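Long-range contact in beta-phosphoglucomutase (Clostridium difficile, PDB 4GIB), which probably interconverts beta-D-glucose 1-phosphate and beta-D-glucose 6-phosphate as a magnesium-dependent phosphomutase of the HAD-like superfamily: residues K156-N168 and P173-V185. Residues are numbered along the deposited sequence; the frame is centred on the assembly and turned at random.
Sequences KFDFIADAGKCKN and PEIFLMSAKGLNV
The ring of Phe159 lies flat on the last turns of helix 174-183: Gly182 CA sits under one face, 3.4 Å from the ring centroid and 11° off its normal, a CH-pi contact made possible by the missing side chain. Met178 O and Ser179 CA approach the CE2-CD2 side obliquely. With CG anti to the backbone N (chi1 -174°), the ring reaches over the helix while Phe159 CB rests 3.4 Å from Leu183 CD2. At the other end the Glu174 carboxylate is gripped twice. Lys167 N gives OE1 of Glu174 a nearly straight 2.8 Å bond from well above the carboxylate plane, and Asn168 ND2, 2.8 Å from Glu174 OE2, arrives on the syn side but tilted out of that plane, with OE2 in the plane of its own amide; amide and carboxylate are turned 69° apart, and the two bonds together restrict the carboxylate's rotation. Between these ends, Ala161 CB settles among Ile175, Met178 and Ser179, and Cys166 CB packs against Ile175 CD1 and Met178 SD. Ala163 and Ile175 lie close to Lys142 and Lys170, which probably bind substrate. Strand 159-160, an edge strand of the parallel sheet beside strand 134-137, forms with helix 174-183 and strand 190-194 a right-handed beta-alpha-beta crossover of the Rossmann-like HAD core, and this contact packs its first strand and the loop after it on its helix.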
# COMPACT_ATOMS: atom_id res chain seq x y z
N LYS A 156 13.20 10.15 2.59
CA LYS A 156 12.48 10.79 1.50
C LYS A 156 11.01 11.07 1.84
O LYS A 156 10.37 11.88 1.18
CB LYS A 156 12.55 9.91 0.24
CG LYS A 156 13.95 9.67 -0.33
CD LYS A 156 14.59 10.97 -0.80
CE LYS A 156 15.99 10.74 -1.38
NZ LYS A 156 16.94 10.17 -0.38
N PHE A 157 10.48 10.39 2.86
CA PHE A 157 9.06 10.52 3.25
C PHE A 157 8.81 11.55 4.35
O PHE A 157 9.40 11.51 5.42
CB PHE A 157 8.48 9.14 3.61
CG PHE A 157 8.43 8.19 2.43
CD1 PHE A 157 9.57 7.52 2.02
CD2 PHE A 157 7.28 8.04 1.69
CE1 PHE A 157 9.54 6.68 0.91
CE2 PHE A 157 7.24 7.20 0.59
CZ PHE A 157 8.38 6.52 0.20
N ASP A 158 7.91 12.49 4.05
CA ASP A 158 7.57 13.58 4.97
C ASP A 158 6.63 13.11 6.04
O ASP A 158 6.67 13.62 7.16
CB ASP A 158 6.96 14.74 4.18
CG ASP A 158 7.96 15.37 3.23
OD1 ASP A 158 9.00 15.82 3.73
OD2 ASP A 158 7.70 15.43 2.01
N PHE A 159 5.78 12.14 5.70
CA PHE A 159 4.84 11.57 6.65
C PHE A 159 4.54 10.11 6.30
O PHE A 159 4.39 9.75 5.14
CB PHE A 159 3.53 12.37 6.68
CG PHE A 159 2.56 11.91 7.73
CD1 PHE A 159 2.63 12.42 9.02
CD2 PHE A 159 1.60 10.95 7.44
CE1 PHE A 159 1.73 11.99 10.01
CE2 PHE A 159 0.70 10.52 8.43
CZ PHE A 159 0.77 11.05 9.71
N ILE A 160 4.47 9.29 7.34
CA ILE A 160 4.16 7.88 7.21
C ILE A 160 2.93 7.61 8.07
O ILE A 160 2.99 7.74 9.29
CB ILE A 160 5.33 7.02 7.67
CG1 ILE A 160 6.58 7.38 6.86
CG2 ILE A 160 4.98 5.52 7.51
CD1 ILE A 160 7.84 6.72 7.34
N ALA A 161 1.82 7.28 7.42
CA ALA A 161 0.58 6.99 8.13
C ALA A 161 0.79 5.79 9.01
O ALA A 161 1.36 4.80 8.59
CB ALA A 161 -0.59 6.75 7.16
N ASP A 162 0.35 5.88 10.25
CA ASP A 162 0.50 4.77 11.17
C ASP A 162 -0.69 3.84 11.01
O ASP A 162 -1.81 4.19 11.37
CB ASP A 162 0.59 5.30 12.60
CG ASP A 162 0.78 4.20 13.62
OD1 ASP A 162 0.75 3.00 13.25
OD2 ASP A 162 0.97 4.55 14.81
N ALA A 163 -0.44 2.66 10.46
CA ALA A 163 -1.48 1.65 10.29
C ALA A 163 -2.09 1.24 11.63
O ALA A 163 -3.25 0.85 11.69
CB ALA A 163 -0.90 0.43 9.57
N GLY A 164 -1.31 1.33 12.71
CA GLY A 164 -1.79 0.99 14.05
C GLY A 164 -2.94 1.87 14.52
O GLY A 164 -3.67 1.49 15.42
N LYS A 165 -3.10 3.05 13.93
CA LYS A 165 -4.20 3.96 14.31
C LYS A 165 -5.34 4.01 13.29
O LYS A 165 -6.36 4.65 13.51
CB LYS A 165 -3.65 5.35 14.60
CG LYS A 165 -2.70 5.33 15.82
CD LYS A 165 -2.22 6.70 16.23
CE LYS A 165 -1.36 7.35 15.18
NZ LYS A 165 -0.71 8.59 15.70
N CYS A 166 -5.16 3.31 12.18
CA CYS A 166 -6.19 3.23 11.15
C CYS A 166 -7.23 2.18 11.54
O CYS A 166 -6.90 1.02 11.80
CB CYS A 166 -5.56 2.84 9.82
SG CYS A 166 -6.76 2.65 8.52
N LYS A 167 -8.50 2.59 11.55
CA LYS A 167 -9.60 1.72 11.95
C LYS A 167 -10.37 1.10 10.78
O LYS A 167 -11.33 0.36 11.02
CB LYS A 167 -10.57 2.50 12.83
CG LYS A 167 -9.95 2.99 14.14
CD LYS A 167 -9.55 1.79 15.00
CE LYS A 167 -9.06 2.19 16.38
NZ LYS A 167 -8.62 0.99 17.16
N ASN A 168 -9.95 1.38 9.55
CA ASN A 168 -10.68 0.91 8.38
C ASN A 168 -9.75 0.62 7.21
O ASN A 168 -9.00 1.48 6.73
CB ASN A 168 -11.72 1.96 7.99
CG ASN A 168 -12.80 2.13 9.05
OD1 ASN A 168 -13.63 1.26 9.24
ND2 ASN A 168 -12.79 3.28 9.74
N PRO A 173 -11.28 4.97 2.68
CA PRO A 173 -10.19 5.90 2.38
C PRO A 173 -9.36 6.38 3.57
O PRO A 173 -8.46 7.20 3.39
CB PRO A 173 -10.91 7.08 1.72
CG PRO A 173 -12.27 7.05 2.27
CD PRO A 173 -12.60 5.61 2.62
N GLU A 174 -9.61 5.85 4.76
CA GLU A 174 -8.91 6.29 5.96
C GLU A 174 -7.38 6.43 5.82
O GLU A 174 -6.84 7.52 6.02
CB GLU A 174 -9.28 5.37 7.11
CG GLU A 174 -8.73 5.76 8.45
CD GLU A 174 -9.67 5.36 9.59
OE1 GLU A 174 -9.21 5.19 10.75
OE2 GLU A 174 -10.89 5.23 9.32
N ILE A 175 -6.70 5.35 5.44
CA ILE A 175 -5.24 5.34 5.38
C ILE A 175 -4.65 6.44 4.49
O ILE A 175 -3.54 6.92 4.75
CB ILE A 175 -4.68 3.94 4.96
CG1 ILE A 175 -3.26 3.75 5.51
CG2 ILE A 175 -4.80 3.73 3.42
CD1 ILE A 175 -3.21 3.74 7.04
N PHE A 176 -5.38 6.81 3.43
CA PHE A 176 -4.96 7.88 2.53
C PHE A 176 -5.30 9.27 3.08
O PHE A 176 -4.53 10.21 2.89
CB PHE A 176 -5.53 7.69 1.13
CG PHE A 176 -4.79 6.68 0.35
CD1 PHE A 176 -3.63 7.03 -0.32
CD2 PHE A 176 -5.21 5.36 0.33
CE1 PHE A 176 -2.94 6.11 -1.02
CE2 PHE A 176 -4.51 4.43 -0.37
CZ PHE A 176 -3.38 4.79 -1.05
N LEU A 177 -6.44 9.40 3.77
CA LEU A 177 -6.81 10.65 4.42
C LEU A 177 -5.82 10.94 5.56
O LEU A 177 -5.51 12.11 5.84
CB LEU A 177 -8.22 10.59 5.01
CG LEU A 177 -9.43 10.46 4.10
CD1 LEU A 177 -10.69 10.24 4.99
CD2 LEU A 177 -9.59 11.68 3.16
N MET A 178 -5.32 9.89 6.22
CA MET A 178 -4.34 10.05 7.31
C MET A 178 -3.05 10.72 6.85
O MET A 178 -2.47 11.51 7.60
CB MET A 178 -4.02 8.71 7.96
CG MET A 178 -5.14 8.14 8.80
SD MET A 178 -4.77 6.49 9.41
CE MET A 178 -3.38 6.83 10.53
N SER A 179 -2.58 10.40 5.65
CA SER A 179 -1.37 11.04 5.14
C SER A 179 -1.66 12.49 4.74
O SER A 179 -0.81 13.35 4.88
CB SER A 179 -0.78 10.27 3.96
OG SER A 179 -0.24 9.03 4.39
N ALA A 180 -2.86 12.75 4.23
CA ALA A 180 -3.24 14.11 3.86
C ALA A 180 -3.32 14.98 5.11
O ALA A 180 -2.91 16.15 5.10
CB ALA A 180 -4.56 14.10 3.15
N LYS A 181 -3.86 14.41 6.18
CA LYS A 181 -3.93 15.10 7.45
C LYS A 181 -2.51 15.30 7.97
O LYS A 181 -2.14 16.39 8.38
CB LYS A 181 -4.76 14.29 8.44
CG LYS A 181 -4.89 14.90 9.86
CD LYS A 181 -5.70 13.94 10.78
CE LYS A 181 -5.83 14.46 12.19
NZ LYS A 181 -6.52 15.78 12.26
N GLY A 182 -1.71 14.23 7.91
CA GLY A 182 -0.33 14.23 8.42
C GLY A 182 0.57 15.26 7.78
O GLY A 182 1.37 15.91 8.45
N LEU A 183 0.47 15.36 6.46
CA LEU A 183 1.22 16.32 5.68
C LEU A 183 0.59 17.70 5.74
O LEU A 183 1.22 18.67 5.35
CB LEU A 183 1.25 15.88 4.22
CG LEU A 183 1.95 14.55 3.94
CD1 LEU A 183 1.63 14.06 2.53
CD2 LEU A 183 3.44 14.70 4.14
N ASN A 184 -0.66 17.78 6.23
CA ASN A 184 -1.43 19.01 6.29
C ASN A 184 -1.61 19.58 4.88
O ASN A 184 -1.18 20.69 4.60
CB ASN A 184 -0.80 20.07 7.23
CG ASN A 184 -1.61 21.40 7.28
OD1 ASN A 184 -1.03 22.49 7.29
ND2 ASN A 184 -2.94 21.30 7.25
N VAL A 185 -2.24 18.78 4.01
CA VAL A 185 -2.51 19.18 2.63
C VAL A 185 -3.94 18.83 2.23
O VAL A 185 -4.59 18.01 2.86
CB VAL A 185 -1.54 18.50 1.60
CG1 VAL A 185 -0.11 18.99 1.79
CG2 VAL A 185 -1.62 16.99 1.68